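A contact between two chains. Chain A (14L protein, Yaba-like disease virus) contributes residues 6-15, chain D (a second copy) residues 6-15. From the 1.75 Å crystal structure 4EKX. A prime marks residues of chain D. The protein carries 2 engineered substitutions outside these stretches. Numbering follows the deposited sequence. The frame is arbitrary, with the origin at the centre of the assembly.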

# COMPACT_ATOMS: atom_id res chain seq x y z
N SER A 6 4.33 1.84 16.83
CA SER A 6 3.37 0.77 16.64
C SER A 6 3.69 -0.10 15.45
O SER A 6 4.40 0.30 14.53
CB SER A 6 1.96 1.34 16.49
OG SER A 6 1.84 2.03 15.27
N VAL A 7 3.15 -1.30 15.48
CA VAL A 7 3.23 -2.21 14.35
C VAL A 7 1.82 -2.74 14.11
O VAL A 7 1.12 -3.12 15.04
CB VAL A 7 4.23 -3.35 14.60
CG1 VAL A 7 4.06 -3.91 16.00
CG2 VAL A 7 4.07 -4.43 13.55
N ASN A 8 1.39 -2.72 12.86
CA ASN A 8 0.06 -3.18 12.53
C ASN A 8 0.10 -4.01 11.27
O ASN A 8 0.86 -3.77 10.33
CB ASN A 8 -0.97 -2.04 12.42
CG ASN A 8 -2.40 -2.48 12.81
OD1 ASN A 8 -2.70 -3.67 12.97
ND2 ASN A 8 -3.30 -1.50 12.96
N ILE A 9 -0.71 -5.06 11.32
CA ILE A 9 -0.80 -6.01 10.22
C ILE A 9 -2.16 -5.84 9.60
O ILE A 9 -3.17 -5.79 10.32
CB ILE A 9 -0.67 -7.45 10.75
CG1 ILE A 9 0.69 -7.68 11.41
CG2 ILE A 9 -0.94 -8.46 9.62
CD1 ILE A 9 0.72 -8.93 12.31
N HIS A 10 -2.20 -5.73 8.28
CA HIS A 10 -3.47 -5.79 7.56
C HIS A 10 -3.58 -7.14 6.90
O HIS A 10 -2.63 -7.59 6.26
CB HIS A 10 -3.57 -4.69 6.50
CG HIS A 10 -4.06 -3.39 7.04
ND1 HIS A 10 -3.33 -2.64 7.94
CD2 HIS A 10 -5.21 -2.71 6.83
CE1 HIS A 10 -4.01 -1.55 8.25
NE2 HIS A 10 -5.15 -1.56 7.58
N VAL A 11 -4.72 -7.80 7.07
CA VAL A 11 -4.93 -9.15 6.52
C VAL A 11 -6.19 -9.19 5.67
O VAL A 11 -7.14 -8.44 5.91
CB VAL A 11 -5.07 -10.20 7.64
CG1 VAL A 11 -3.79 -10.27 8.46
CG2 VAL A 11 -6.26 -9.87 8.52
N PRO A 12 -6.22 -10.09 4.69
CA PRO A 12 -7.44 -10.15 3.88
C PRO A 12 -8.55 -10.87 4.64
O PRO A 12 -8.25 -11.78 5.41
CB PRO A 12 -7.00 -10.97 2.65
CG PRO A 12 -5.89 -11.84 3.17
CD PRO A 12 -5.17 -11.00 4.20
N VAL A 13 -9.80 -10.47 4.43
CA VAL A 13 -10.90 -11.10 5.15
C VAL A 13 -11.20 -12.50 4.65
O VAL A 13 -11.89 -13.27 5.31
CB VAL A 13 -12.18 -10.23 5.12
CG1 VAL A 13 -11.90 -8.86 5.75
CG2 VAL A 13 -12.71 -10.08 3.70
N LYS A 14 -10.69 -12.85 3.47
CA LYS A 14 -10.87 -14.19 2.94
C LYS A 14 -9.58 -14.72 2.32
O LYS A 14 -8.77 -13.96 1.79
CB LYS A 14 -11.98 -14.22 1.90
CG LYS A 14 -11.70 -13.38 0.67
CD LYS A 14 -12.86 -13.47 -0.31
CE LYS A 14 -12.88 -12.30 -1.26
NZ LYS A 14 -11.59 -12.17 -1.98
N GLU A 15 -9.41 -16.03 2.38
CA GLU A 15 -8.26 -16.67 1.76
C GLU A 15 -8.46 -16.68 0.24
O GLU A 15 -9.58 -16.89 -0.24
CB GLU A 15 -8.08 -18.09 2.28
CG GLU A 15 -6.97 -18.87 1.57
CD GLU A 15 -6.77 -20.28 2.11
OE1 GLU A 15 -7.45 -20.65 3.09
OE2 GLU A 15 -5.93 -21.02 1.56
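Chain D 6-15: SVNIHVPVKE

Chain D lies along chain A as an antiparallel β-strand. In both copies residues 6-12 are extended, and residues 13-15 leave the strand as loop. The N-to-C directions of the two strands make an angle of 150°, and their axes approach to 4.2 Å. The register centres on Val11, which pairs with Val11′. His10 sits against Pro12′ and Pro12 against His10′, each pair with CA atoms 4.2 Å apart. The stretches bury 773 Å² between them, both sides summed.

Four backbone hydrogen bonds fix this register. Val11 N donates to Val11′ O at 2.8 Å, and Val11′ N returns the bond to Val11 O at 2.8 Å. Further out, Val13′ N donates to Ile9 O at 3.0 Å, and Val13 N to Ile9′ O at 3.0 Å. The last pair extends the ladder just past the end of each strand. Proline has no amide hydrogen to give, but Pro12 and Pro12′ fall at non-hydrogen-bonded positions, so the ladder loses nothing. There the chains close in through CA-H...O contacts. His10 CA lies 3.2 Å from Val11′ O, and Pro12′ CA lies 3.3 Å from Ile9 O. The reciprocal pairs have the same distances: His10′ CA to Val11 O, 3.2 Å, and Pro12 CA to Ile9′ O, 3.3 Å.

The histidines and prolines share one face of the sheet. Each proline is a bump laid over the flat of a histidine ring. Pro12′ CB stands 4.0 Å from the centroid of the His10 ring, 21° off the ring normal. Pro12 CB stands 4.1 Å from the centroid of the His10′ ring, at 18°. Between these two CH-pi contacts, His10 CB and His10′ CB lie 4.2 Å apart. Both imidazoles have chi1 in the m range, and NE2 of each is hydrogen-bonded elsewhere in the structure.

Val11 and Val11′ point to the other face. Val11 CG2 and Val11′ CG2 meet at 4.3 Å. Val13′ CG1 sits against both methyls of Val11, 3.8 Å from Val11 CG1 and 4.1 Å from Val11 CG2. Val13 CG1 does the same on Val11′, 3.9 Å from Val11′ CG1 and 4.0 Å from Val11′ CG2. Each Val13 side chain also reaches an isoleucine, with Ile9 CB 4.1 Å from Val13′ CG1 and Val13 CG2 4.2 Å from Ile9′ CB.

The ends of the contact are less alike. Asn8 rests on chain D, its ND2 3.6 Å from Pro12′ CB and its OD1 3.6 Å from Lys14′ CG. A water links Asn8 ND2, by a weak bond of 3.0 Å, to Lys14′ O at 2.8 Å. Asn8′ has a different chi1, near -44° rather than -149°, and its ND2 donates to Ser6′ OG at 3.2 Å. Its OD1 lies 2.8 Å from Lys14 NZ. That lysine also makes a weak hydrogen bond from NZ to Val7′ O at 3.3 Å. At the other end, Lys14′ CE packs 3.2 Å from Val7 O.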

# COMPACT_ATOMS: atom_id res chain seq x y z
N SER D 6 -12.51 -9.91 -9.15
CA SER D 6 -12.60 -10.13 -7.72
C SER D 6 -12.57 -8.80 -6.98
O SER D 6 -12.18 -7.77 -7.53
CB SER D 6 -11.46 -11.02 -7.26
OG SER D 6 -10.23 -10.32 -7.25
N VAL D 7 -13.00 -8.83 -5.73
CA VAL D 7 -12.91 -7.67 -4.87
C VAL D 7 -12.42 -8.19 -3.53
O VAL D 7 -12.81 -9.28 -3.10
CB VAL D 7 -14.26 -6.91 -4.78
CG1 VAL D 7 -15.36 -7.80 -4.21
CG2 VAL D 7 -14.11 -5.63 -3.97
N ASN D 8 -11.51 -7.47 -2.90
CA ASN D 8 -10.85 -8.01 -1.73
C ASN D 8 -10.70 -6.90 -0.69
O ASN D 8 -10.39 -5.77 -1.06
CB ASN D 8 -9.47 -8.59 -2.13
CG ASN D 8 -9.53 -9.44 -3.42
OD1 ASN D 8 -9.63 -10.67 -3.37
ND2 ASN D 8 -9.44 -8.79 -4.59
N ILE D 9 -10.93 -7.21 0.58
CA ILE D 9 -10.76 -6.24 1.67
C ILE D 9 -9.62 -6.65 2.61
O ILE D 9 -9.58 -7.77 3.11
CB ILE D 9 -12.04 -6.12 2.53
CG1 ILE D 9 -13.24 -5.65 1.70
CG2 ILE D 9 -11.82 -5.17 3.74
CD1 ILE D 9 -14.54 -5.67 2.49
N HIS D 10 -8.69 -5.73 2.85
CA HIS D 10 -7.71 -5.95 3.91
C HIS D 10 -8.12 -5.14 5.13
O HIS D 10 -8.47 -3.97 5.00
CB HIS D 10 -6.32 -5.54 3.48
CG HIS D 10 -5.62 -6.57 2.65
ND1 HIS D 10 -6.03 -6.90 1.37
CD2 HIS D 10 -4.56 -7.36 2.92
CE1 HIS D 10 -5.24 -7.83 0.89
NE2 HIS D 10 -4.34 -8.13 1.81
N VAL D 11 -8.08 -5.78 6.29
CA VAL D 11 -8.43 -5.09 7.53
C VAL D 11 -7.29 -5.20 8.54
O VAL D 11 -6.49 -6.14 8.49
CB VAL D 11 -9.72 -5.67 8.18
CG1 VAL D 11 -10.93 -5.42 7.29
CG2 VAL D 11 -9.55 -7.16 8.46
N PRO D 12 -7.20 -4.22 9.46
CA PRO D 12 -6.16 -4.37 10.48
C PRO D 12 -6.58 -5.39 11.53
O PRO D 12 -7.78 -5.48 11.86
CB PRO D 12 -6.07 -2.96 11.09
CG PRO D 12 -7.47 -2.41 10.94
CD PRO D 12 -8.03 -3.02 9.65
N VAL D 13 -5.62 -6.16 12.04
CA VAL D 13 -5.90 -7.19 13.04
C VAL D 13 -6.31 -6.61 14.38
O VAL D 13 -6.89 -7.31 15.21
CB VAL D 13 -4.69 -8.12 13.25
CG1 VAL D 13 -4.35 -8.84 11.94
CG2 VAL D 13 -3.49 -7.33 13.75
N LYS D 14 -6.00 -5.34 14.61
CA LYS D 14 -6.41 -4.69 15.84
C LYS D 14 -6.94 -3.29 15.57
O LYS D 14 -6.53 -2.62 14.62
CB LYS D 14 -5.25 -4.62 16.84
CG LYS D 14 -4.05 -3.84 16.34
CD LYS D 14 -2.90 -3.94 17.35
CE LYS D 14 -1.59 -3.44 16.76
NZ LYS D 14 -1.59 -1.96 16.55
N GLU D 15 -7.88 -2.87 16.41
CA GLU D 15 -8.39 -1.51 16.35
C GLU D 15 -7.32 -0.52 16.83
O GLU D 15 -6.58 -0.79 17.79
CB GLU D 15 -9.65 -1.40 17.21
CG GLU D 15 -10.18 0.01 17.33
CD GLU D 15 -11.46 0.09 18.13
OE1 GLU D 15 -11.96 -0.95 18.61
OE2 GLU D 15 -11.98 1.21 18.27
O HOH W 1 -6.04 -0.29 13.10